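Local coordinates for protein RNA methyltransferase, TrmH family (Porphyromonas gingivalis, PDB 2I6D) that probably binds RNA and transfers methyl groups to it, as a knotted member of the TrmH family of methyltransferases, at residues F127-V132 against P195-P200. Numbering follows the deposited sequence.
Sequences FGIRHV and PNFTEP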
loop_
_atom_site.group_PDB
_atom_site.type_symbol
_atom_site.label_atom_id
_atom_site.label_comp_id
_atom_site.label_asym_id
_atom_site.label_seq_id
_atom_site.Cartn_x
_atom_site.Cartn_y
_atom_site.Cartn_z
ATOM N N PHE A 127 -12.262 -4.541 1.943
ATOM C CA PHE A 127 -12.905 -4.776 3.251
ATOM C C PHE A 127 -12.992 -3.531 4.146
ATOM O O PHE A 127 -13.560 -3.568 5.257
ATOM C CB PHE A 127 -12.201 -5.915 3.960
ATOM C CG PHE A 127 -12.487 -7.258 3.316
ATOM C CD1 PHE A 127 -13.764 -7.827 3.408
ATOM C CD2 PHE A 127 -11.509 -7.895 2.556
ATOM C CE1 PHE A 127 -14.066 -9.049 2.785
ATOM C CE2 PHE A 127 -11.788 -9.145 1.960
ATOM C CZ PHE A 127 -13.065 -9.698 2.064
ATOM N N GLY A 128 -12.427 -2.434 3.672
ATOM C CA GLY A 128 -12.581 -1.126 4.339
ATOM C C GLY A 128 -11.553 -0.896 5.448
ATOM O O GLY A 128 -11.795 -0.104 6.375
ATOM N N ILE A 129 -10.410 -1.590 5.369
ATOM C CA ILE A 129 -9.273 -1.299 6.239
ATOM C C ILE A 129 -8.768 0.131 5.977
ATOM O O ILE A 129 -8.560 0.519 4.828
ATOM C CB ILE A 129 -8.085 -2.300 5.977
ATOM C CG1 ILE A 129 -8.485 -3.746 6.336
ATOM C CG2 ILE A 129 -6.759 -1.814 6.650
ATOM C CD1 ILE A 129 -8.044 -4.268 7.638
ATOM N N ARG A 130 -8.616 0.939 7.014
ATOM C CA ARG A 130 -8.218 2.331 6.792
ATOM C C ARG A 130 -6.738 2.602 6.848
ATOM O O ARG A 130 -6.275 3.650 6.345
ATOM C CB ARG A 130 -8.946 3.239 7.785
ATOM C CG ARG A 130 -10.460 3.289 7.465
ATOM C CD ARG A 130 -11.248 3.611 8.685
ATOM N NE ARG A 130 -10.999 4.973 9.145
ATOM C CZ ARG A 130 -11.891 5.691 9.808
ATOM N NH1 ARG A 130 -13.082 5.163 10.056
ATOM N NH2 ARG A 130 -11.607 6.928 10.202
ATOM N N HIS A 131 -5.987 1.688 7.469
ATOM C CA HIS A 131 -4.551 1.917 7.684
ATOM C C HIS A 131 -3.781 0.672 7.490
ATOM O O HIS A 131 -4.168 -0.388 7.994
ATOM C CB HIS A 131 -4.251 2.458 9.113
ATOM C CG HIS A 131 -4.792 3.824 9.344
ATOM N ND1 HIS A 131 -4.106 4.959 8.983
ATOM C CD2 HIS A 131 -5.985 4.240 9.829
ATOM C CE1 HIS A 131 -4.842 6.022 9.264
ATOM N NE2 HIS A 131 -5.987 5.613 9.780
ATOM N N VAL A 132 -2.678 0.800 6.756
ATOM C CA VAL A 132 -1.767 -0.338 6.521
ATOM C C VAL A 132 -0.376 0.192 6.844
ATOM O O VAL A 132 0.111 1.166 6.237
ATOM C CB VAL A 132 -1.820 -0.901 5.059
ATOM C CG1 VAL A 132 -0.710 -1.935 4.826
ATOM C CG2 VAL A 132 -3.202 -1.523 4.741
ATOM N N PRO A 195 -12.488 -8.432 17.885
ATOM C CA PRO A 195 -13.236 -7.186 18.002
ATOM C C PRO A 195 -13.934 -6.872 16.696
ATOM O O PRO A 195 -13.574 -7.426 15.652
ATOM C CB PRO A 195 -12.139 -6.131 18.284
ATOM C CG PRO A 195 -10.871 -6.868 18.474
ATOM C CD PRO A 195 -11.038 -8.184 17.795
ATOM N N ASN A 196 -14.942 -6.003 16.744
ATOM C CA ASN A 196 -15.583 -5.546 15.504
ATOM C C ASN A 196 -14.540 -4.847 14.640
ATOM O O ASN A 196 -13.584 -4.277 15.156
ATOM C CB ASN A 196 -16.722 -4.567 15.825
ATOM C CG ASN A 196 -17.532 -4.168 14.590
ATOM O OD1 ASN A 196 -17.126 -3.312 13.793
ATOM N ND2 ASN A 196 -18.706 -4.767 14.447
ATOM N N PHE A 197 -14.760 -4.863 13.330
ATOM C CA PHE A 197 -13.874 -4.200 12.371
ATOM C C PHE A 197 -13.570 -2.733 12.712
ATOM O O PHE A 197 -12.460 -2.241 12.446
ATOM C CB PHE A 197 -14.510 -4.266 10.980
ATOM C CG PHE A 197 -13.522 -4.405 9.879
ATOM C CD1 PHE A 197 -13.225 -5.662 9.372
ATOM C CD2 PHE A 197 -12.893 -3.287 9.329
ATOM C CE1 PHE A 197 -12.323 -5.817 8.320
ATOM C CE2 PHE A 197 -11.964 -3.429 8.290
ATOM C CZ PHE A 197 -11.685 -4.707 7.791
ATOM N N THR A 198 -14.534 -2.037 13.306
ATOM C CA THR A 198 -14.344 -0.619 13.639
ATOM C C THR A 198 -13.594 -0.380 14.939
ATOM O O THR A 198 -13.266 0.769 15.268
ATOM C CB THR A 198 -15.682 0.096 13.767
ATOM O OG1 THR A 198 -16.478 -0.598 14.728
ATOM C CG2 THR A 198 -16.386 0.135 12.433
ATOM N N GLU A 199 -13.341 -1.442 15.695
ATOM C CA GLU A 199 -12.613 -1.310 16.956
ATOM C C GLU A 199 -11.112 -1.365 16.716
ATOM O O GLU A 199 -10.677 -1.984 15.772
ATOM C CB GLU A 199 -13.019 -2.402 17.929
ATOM C CG GLU A 199 -14.475 -2.279 18.373
ATOM C CD GLU A 199 -14.861 -3.367 19.360
ATOM O OE1 GLU A 199 -14.568 -3.201 20.565
ATOM O OE2 GLU A 199 -15.469 -4.371 18.945
ATOM N N PRO A 200 -10.325 -0.681 17.561
ATOM C CA PRO A 200 -8.877 -0.669 17.362
ATOM C C PRO A 200 -8.244 -2.051 17.546
ATOM O O PRO A 200 -8.492 -2.738 18.523
ATOM C CB PRO A 200 -8.385 0.345 18.415
ATOM C CG PRO A 200 -9.438 0.376 19.465
ATOM C CD PRO A 200 -10.739 0.143 18.721
#
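With its chi1 of -146°, short of fully anti to the backbone N, F197 sends its phenyl ring toward I129, whose CG1, anti to its carbonyl carbon and beside the backbone N (chi1 -64°), reaches the edge of that ring. The setting is the parallel sheet of a SPOUT-type methyltransferase domain: one segment leads from helix 114-127 into strand 131-134, the other leads into strand 201-206, and strand 104-109 runs between these two strands. The example illustrates how a single aromatic residue can join two loops at one end of a sheet. I129 and F197 cross at about a right angle, CG1 lying 3.6 Å from F197 CZ at the ring edge, while I129 CD1 approaches the same CZ to 3.7 Å. Both side chains also rest on L104. F127 adds its CB, 4.0 Å from F197 CZ, although the rest of its side chain turns from F197, and the residue packs on C250 and S251 of helix 242-255. Between F127 and I129, G128, at positive phi, ends the helix in a Schellman motif, and its C lies 3.8 Å from F197 CE2.

The F197 loop is shaped by its own polar groups. A type I turn runs from N196 to E199, and N196 OD1 takes two donors: T198 N, 2.9 Å away in the carbonyl plane on a lone pair, closes an Asx turn along a nearly straight bond (175°), whereas T198 OG1 comes from above that plane. At the first residue of the turn, N196 N donates to E199 OE2 at 2.8 Å. R254 serves both sides of the contact, forming a cation-pi interaction with F197 and a hydrogen bond through NH1 to F127 O, the very oxygen that sits obliquely to the F197 ring, 3.4 Å from CZ.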